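Local coordinates for uncharacterized protein YLR132C (Kluyveromyces marxianus, PDB 6PFQ), which is a Usb1-type U6 snRNA phosphodiesterase of the 2H superfamily and probably acts as a nuclease on RNA ends, at residues L16-K21 with A196-R201; F114-L119 with H154-V159. One frame throughout, in Å; residues are numbered along the deposited sequence.

Interaction 1: residues L16-K21 with A196-R201; sequences LRLDSK and ANLQFR
Apolar contacts carry most of this meeting, and the ring of F200 is at its centre. CB of F200 points toward 16-21, and CG is anti to the carbonyl carbon (chi1 -52°), which brings the ring under L16. CB of L16 sits 3.9 Å from the ring centroid of F200, only 5° off the ring normal, which makes a CH-pi contact. The L16 side chain crosses the ring at about a right angle, and CD2 of L16 reaches back to CG of F200 at 3.9 Å. L18 approaches obliquely at the tip of the ring, with CD1 of L18 3.8 Å from CZ of F200. CG and CD2 of L18 also meet CD1 of L198, each at 4.1 Å. L198 is the centre of an inverse gamma turn. The contact joins the strand-to-helix turn between strand 9-16 and helix 20-39 to the helix-to-strand turn between helix 191-197 and strand 200-202. Residues 197-200 run roughly antiparallel to 16-21 (149° between their end-to-end directions).

Polar groups play a smaller part. O of R17 sits at the ring edge, near its plane, 3.6 Å from CE2 of F200. D19 is the N-cap of helix 20-39, and its OD1 accepts a hydrogen bond from N of Q22. At the exposed end, CE of K21 passes 3.8 Å from OD1 of N197. ND2 of N197 donates a hydrogen bond to O of L193.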
loop_
_atom_site.group_PDB
_atom_site.type_symbol
_atom_site.label_atom_id
_atom_site.label_comp_id
_atom_site.label_asym_id
_atom_site.label_seq_id
_atom_site.Cartn_x
_atom_site.Cartn_y
_atom_site.Cartn_z
ATOM N N LEU A 16 8.765 3.790 -1.833
ATOM C CA LEU A 16 9.251 3.301 -3.130
ATOM C C LEU A 16 9.321 4.475 -4.105
ATOM O O LEU A 16 8.292 4.937 -4.613
ATOM C CB LEU A 16 8.338 2.205 -3.707
ATOM C CG LEU A 16 7.897 1.114 -2.734
ATOM C CD1 LEU A 16 6.934 0.179 -3.474
ATOM C CD2 LEU A 16 9.136 0.331 -2.236
ATOM N N ARG A 17 10.522 4.973 -4.362
ATOM C CA ARG A 17 10.689 6.056 -5.320
ATOM C C ARG A 17 10.923 5.451 -6.694
ATOM O O ARG A 17 11.821 4.623 -6.857
ATOM C CB ARG A 17 11.830 6.978 -4.892
ATOM C CG ARG A 17 11.551 7.674 -3.532
ATOM C CD ARG A 17 12.775 8.449 -3.009
ATOM N NE ARG A 17 13.360 9.223 -4.097
ATOM C CZ ARG A 17 13.013 10.482 -4.369
ATOM N NH1 ARG A 17 12.098 11.097 -3.626
ATOM N NH2 ARG A 17 13.566 11.114 -5.386
ATOM N N LEU A 18 10.072 5.812 -7.656
ATOM C CA LEU A 18 10.145 5.264 -9.009
ATOM C C LEU A 18 11.151 6.027 -9.848
ATOM O O LEU A 18 11.240 7.257 -9.776
ATOM C CB LEU A 18 8.778 5.326 -9.709
ATOM C CG LEU A 18 7.746 4.234 -9.400
ATOM C CD1 LEU A 18 7.393 4.192 -7.922
ATOM C CD2 LEU A 18 6.531 4.451 -10.269
ATOM N N ASP A 19 11.903 5.298 -10.647
ATOM C CA ASP A 19 12.771 5.961 -11.596
ATOM C C ASP A 19 11.976 6.298 -12.841
ATOM O O ASP A 19 10.795 5.974 -12.966
ATOM C CB ASP A 19 13.993 5.100 -11.929
ATOM C CG ASP A 19 13.643 3.815 -12.658
ATOM O OD1 ASP A 19 12.585 3.684 -13.292
ATOM O OD2 ASP A 19 14.474 2.905 -12.627
ATOM N N SER A 20 12.649 6.961 -13.784
ATOM C CA SER A 20 11.981 7.420 -14.995
ATOM C C SER A 20 11.322 6.276 -15.758
ATOM O O SER A 20 10.175 6.405 -16.211
ATOM C CB SER A 20 12.996 8.144 -15.881
ATOM O OG SER A 20 12.376 8.504 -17.079
ATOM N N LYS A 21 12.023 5.145 -15.913
ATOM C CA LYS A 21 11.437 4.037 -16.663
ATOM C C LYS A 21 10.203 3.477 -15.953
ATOM O O LYS A 21 9.193 3.178 -16.595
ATOM C CB LYS A 21 12.448 2.916 -16.872
ATOM C CG LYS A 21 11.825 1.736 -17.604
ATOM C CD LYS A 21 12.839 0.703 -18.079
ATOM C CE LYS A 21 12.254 -0.140 -19.209
ATOM N NZ LYS A 21 11.494 0.679 -20.214
ATOM N N ALA A 196 7.878 -7.125 -14.019
ATOM C CA ALA A 196 9.302 -7.231 -14.327
ATOM C C ALA A 196 10.044 -5.957 -13.935
ATOM O O ALA A 196 11.238 -5.998 -13.626
ATOM C CB ALA A 196 9.501 -7.543 -15.821
ATOM N N ASN A 197 9.366 -4.817 -13.925
ATOM C CA ASN A 197 10.062 -3.547 -13.785
ATOM C C ASN A 197 9.842 -2.824 -12.461
ATOM O O ASN A 197 10.670 -1.977 -12.094
ATOM C CB ASN A 197 9.625 -2.619 -14.910
ATOM C CG ASN A 197 10.250 -3.002 -16.210
ATOM O OD1 ASN A 197 11.385 -2.628 -16.469
ATOM N ND2 ASN A 197 9.539 -3.791 -17.022
ATOM N N LEU A 198 8.731 -3.087 -11.776
ATOM C CA LEU A 198 8.394 -2.384 -10.534
ATOM C C LEU A 198 8.969 -3.190 -9.369
ATOM O O LEU A 198 8.275 -3.888 -8.612
ATOM C CB LEU A 198 6.873 -2.170 -10.429
ATOM C CG LEU A 198 6.350 -0.854 -11.083
ATOM C CD1 LEU A 198 6.877 0.383 -10.327
ATOM C CD2 LEU A 198 6.685 -0.753 -12.584
ATOM N N GLN A 199 10.298 -3.151 -9.289
ATOM C CA GLN A 199 11.035 -3.808 -8.225
ATOM C C GLN A 199 11.962 -2.789 -7.567
ATOM O O GLN A 199 12.431 -1.849 -8.218
ATOM C CB GLN A 199 11.843 -5.009 -8.735
ATOM C CG GLN A 199 10.995 -5.929 -9.609
ATOM C CD GLN A 199 11.654 -7.260 -9.879
ATOM O OE1 GLN A 199 12.653 -7.607 -9.249
ATOM N NE2 GLN A 199 11.084 -8.026 -10.818
ATOM N N PHE A 200 12.186 -2.980 -6.266
ATOM C CA PHE A 200 12.869 -2.011 -5.423
ATOM C C PHE A 200 13.685 -2.744 -4.359
ATOM O O PHE A 200 13.392 -3.883 -3.988
ATOM C CB PHE A 200 11.869 -1.054 -4.739
ATOM C CG PHE A 200 10.901 -0.406 -5.682
ATOM C CD1 PHE A 200 9.712 -1.034 -6.013
ATOM C CD2 PHE A 200 11.171 0.838 -6.226
ATOM C CE1 PHE A 200 8.814 -0.448 -6.892
ATOM C CE2 PHE A 200 10.274 1.429 -7.115
ATOM C CZ PHE A 200 9.100 0.781 -7.444
ATOM N N ARG A 201 14.699 -2.062 -3.831
ATOM C CA ARG A 201 15.379 -2.529 -2.626
ATOM C C ARG A 201 15.353 -1.398 -1.616
ATOM O O ARG A 201 15.808 -0.291 -1.922
ATOM C CB ARG A 201 16.822 -2.947 -2.904
ATOM C CG ARG A 201 17.528 -3.550 -1.679
ATOM C CD ARG A 201 18.803 -4.335 -2.051
ATOM N NE ARG A 201 18.509 -5.604 -2.708
ATOM C CZ ARG A 201 18.100 -6.712 -2.083
ATOM N NH1 ARG A 201 17.915 -6.735 -0.760
ATOM N NH2 ARG A 201 17.861 -7.801 -2.789
#

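Interaction 2: residues F114-L119 with H154-V159; sequences FLAVGL and HVSFGV
Strands 114-119 and 154-159 pair antiparallel. F157 and G158 both face L115, a classic beta bulge. The carbonyl O of L115 takes two N-H groups: N of F157 at 2.7 Å, nearly along the C=O axis and almost straight at 173°, and N of G158 in a weak bond of 3.3 Å. Past the bulge, V117 and V155 form a regular hydrogen-bonded pair.

The tight side is the buried one. CG2 of V117 lies 3.7 Å from CE2 of F157, and the two side chains cross obliquely. V155 CG1 lies over one face of the F157 ring, offset toward its rim.

On the other side F114, S156 and V159 are partly exposed, though A116 among them is buried. H154-V155-S156 is one of the two HxS motifs that define the 2H phosphodiesterases, the other being H60-V61-S62, and the bulge follows it directly. H154 and S156 bind UMP in another structure of this protein; no UMP is bound here. CG of H154 takes the crowded position between backbone N and carbonyl carbon (chi1 64°). CD2 of H154 then rests 3.5 Å from CB of A116, and OG of S156 lies at the ring edge, in plane. ND1 of H154 is hydrogen-bonded to O of N152, while one oxygen of a glycerol, probably from the crystallisation liquor, hydrogen-bonds to NE2 of H154 and OG of S156. CG2 of V159 sits over the F114 ring, 3.6 Å from its centroid, a CH-pi contact. An alanine at F114 would remove that ring and would probably loosen the packing on V159.

Strands 94-99 and 102-106 adjoin: Y105 stacks on H154, and L98 and W102 touch F157. Helix 20-39 backs the buried side, with L30 and V33 against L115.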
loop_
_atom_site.group_PDB
_atom_site.type_symbol
_atom_site.label_atom_id
_atom_site.label_comp_id
_atom_site.label_asym_id
_atom_site.label_seq_id
_atom_site.Cartn_x
_atom_site.Cartn_y
_atom_site.Cartn_z
ATOM N N PHE A 114 -8.498 1.070 -4.140
ATOM C CA PHE A 114 -7.112 1.117 -4.570
ATOM C C PHE A 114 -6.783 -0.074 -5.442
ATOM O O PHE A 114 -6.976 -1.213 -5.020
ATOM C CB PHE A 114 -6.208 1.094 -3.341
ATOM C CG PHE A 114 -6.196 2.413 -2.593
ATOM C CD1 PHE A 114 -7.210 2.711 -1.688
ATOM C CD2 PHE A 114 -5.178 3.326 -2.794
ATOM C CE1 PHE A 114 -7.224 3.950 -1.004
ATOM C CE2 PHE A 114 -5.167 4.533 -2.088
ATOM C CZ PHE A 114 -6.202 4.825 -1.203
ATOM N N LEU A 115 -6.238 0.198 -6.624
ATOM C CA LEU A 115 -5.780 -0.844 -7.533
ATOM C C LEU A 115 -4.342 -1.189 -7.159
ATOM O O LEU A 115 -3.477 -0.306 -7.176
ATOM C CB LEU A 115 -5.846 -0.310 -8.973
ATOM C CG LEU A 115 -5.423 -1.313 -10.048
ATOM C CD1 LEU A 115 -6.473 -2.431 -10.187
ATOM C CD2 LEU A 115 -5.210 -0.582 -11.405
ATOM N N ALA A 116 -4.084 -2.460 -6.839
ATOM C CA ALA A 116 -2.863 -2.890 -6.181
ATOM C C ALA A 116 -2.382 -4.198 -6.801
ATOM O O ALA A 116 -3.133 -4.910 -7.491
ATOM C CB ALA A 116 -3.097 -3.068 -4.649
ATOM N N VAL A 117 -1.122 -4.535 -6.506
ATOM C CA VAL A 117 -0.578 -5.873 -6.768
ATOM C C VAL A 117 0.077 -6.373 -5.488
ATOM O O VAL A 117 0.706 -5.598 -4.758
ATOM C CB VAL A 117 0.440 -5.855 -7.942
ATOM C CG1 VAL A 117 0.852 -7.331 -8.308
ATOM C CG2 VAL A 117 -0.191 -5.099 -9.166
ATOM N N GLY A 118 -0.129 -7.655 -5.170
ATOM C CA GLY A 118 0.461 -8.208 -3.963
ATOM C C GLY A 118 1.974 -8.385 -4.048
ATOM O O GLY A 118 2.566 -8.560 -5.117
ATOM N N LEU A 119 2.627 -8.370 -2.886
ATOM C CA LEU A 119 4.071 -8.612 -2.895
ATOM C C LEU A 119 4.396 -10.065 -3.230
ATOM O O LEU A 119 3.646 -10.993 -2.890
ATOM C CB LEU A 119 4.681 -8.293 -1.533
ATOM C CG LEU A 119 5.362 -6.897 -1.475
ATOM C CD1 LEU A 119 4.319 -5.775 -1.763
ATOM C CD2 LEU A 119 6.017 -6.667 -0.110
ATOM N N HIS A 154 0.943 -5.395 -0.095
ATOM C CA HIS A 154 0.720 -5.013 -1.490
ATOM C C HIS A 154 1.337 -3.646 -1.766
ATOM O O HIS A 154 1.701 -2.913 -0.851
ATOM C CB HIS A 154 -0.780 -4.967 -1.804
ATOM C CG HIS A 154 -1.517 -3.918 -1.019
ATOM N ND1 HIS A 154 -1.933 -4.114 0.288
ATOM C CD2 HIS A 154 -1.917 -2.665 -1.362
ATOM C CE1 HIS A 154 -2.580 -3.030 0.709
ATOM N NE2 HIS A 154 -2.564 -2.135 -0.264
ATOM N N VAL A 155 1.444 -3.305 -3.059
ATOM C CA VAL A 155 1.682 -1.925 -3.491
ATOM C C VAL A 155 0.455 -1.455 -4.246
ATOM O O VAL A 155 0.042 -2.117 -5.200
ATOM C CB VAL A 155 2.907 -1.816 -4.412
ATOM C CG1 VAL A 155 3.018 -0.350 -4.990
ATOM C CG2 VAL A 155 4.170 -2.301 -3.665
ATOM N N SER A 156 -0.101 -0.290 -3.856
ATOM C CA SER A 156 -1.182 0.313 -4.615
ATOM C C SER A 156 -0.628 1.245 -5.688
ATOM O O SER A 156 0.320 2.015 -5.450
ATOM C CB SER A 156 -2.132 1.092 -3.704
ATOM O OG SER A 156 -2.869 0.169 -2.911
ATOM N N PHE A 157 -1.231 1.174 -6.877
ATOM C CA PHE A 157 -0.768 1.963 -8.020
ATOM C C PHE A 157 -1.754 3.039 -8.458
ATOM O O PHE A 157 -1.350 4.013 -9.101
ATOM C CB PHE A 157 -0.467 1.043 -9.214
ATOM C CG PHE A 157 0.701 0.124 -8.957
ATOM C CD1 PHE A 157 1.996 0.579 -9.123
ATOM C CD2 PHE A 157 0.490 -1.179 -8.505
ATOM C CE1 PHE A 157 3.092 -0.254 -8.880
ATOM C CE2 PHE A 157 1.576 -2.006 -8.248
ATOM C CZ PHE A 157 2.879 -1.541 -8.409
ATOM N N GLY A 158 -3.036 2.851 -8.174
ATOM C CA GLY A 158 -4.035 3.816 -8.591
ATOM C C GLY A 158 -5.154 3.823 -7.586
ATOM O O GLY A 158 -5.268 2.905 -6.775
ATOM N N VAL A 159 -5.989 4.863 -7.638
ATOM C CA VAL A 159 -7.080 4.939 -6.666
ATOM C C VAL A 159 -8.297 5.520 -7.359
ATOM O O VAL A 159 -8.193 6.535 -8.053
ATOM C CB VAL A 159 -6.667 5.754 -5.421
ATOM C CG1 VAL A 159 -6.294 7.188 -5.788
ATOM C CG2 VAL A 159 -7.802 5.691 -4.346
#

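How the interactions relate
Interactions 1 and 2 lie about 14 Å apart, centre to centre, and touch directly. CD1 of L16 packs on CG2 of V155 at 3.7 Å, and CG of L198 meets CE1 of F157 at 4.0 Å. The pairing of 114-119 with 154-159 falls between the two segments of interaction 1 along the chain. Both contacts reach the same sheet, and M26 of helix 20-39 touches L18, L198 and F157. Interaction 2 supplies H154 and S156 to the UMP site. Interaction 1 has none of the known UMP-binding residues but lies near them: the side chain of L16 is about 6 Å from that of H60 and about 9 Å from that of S156.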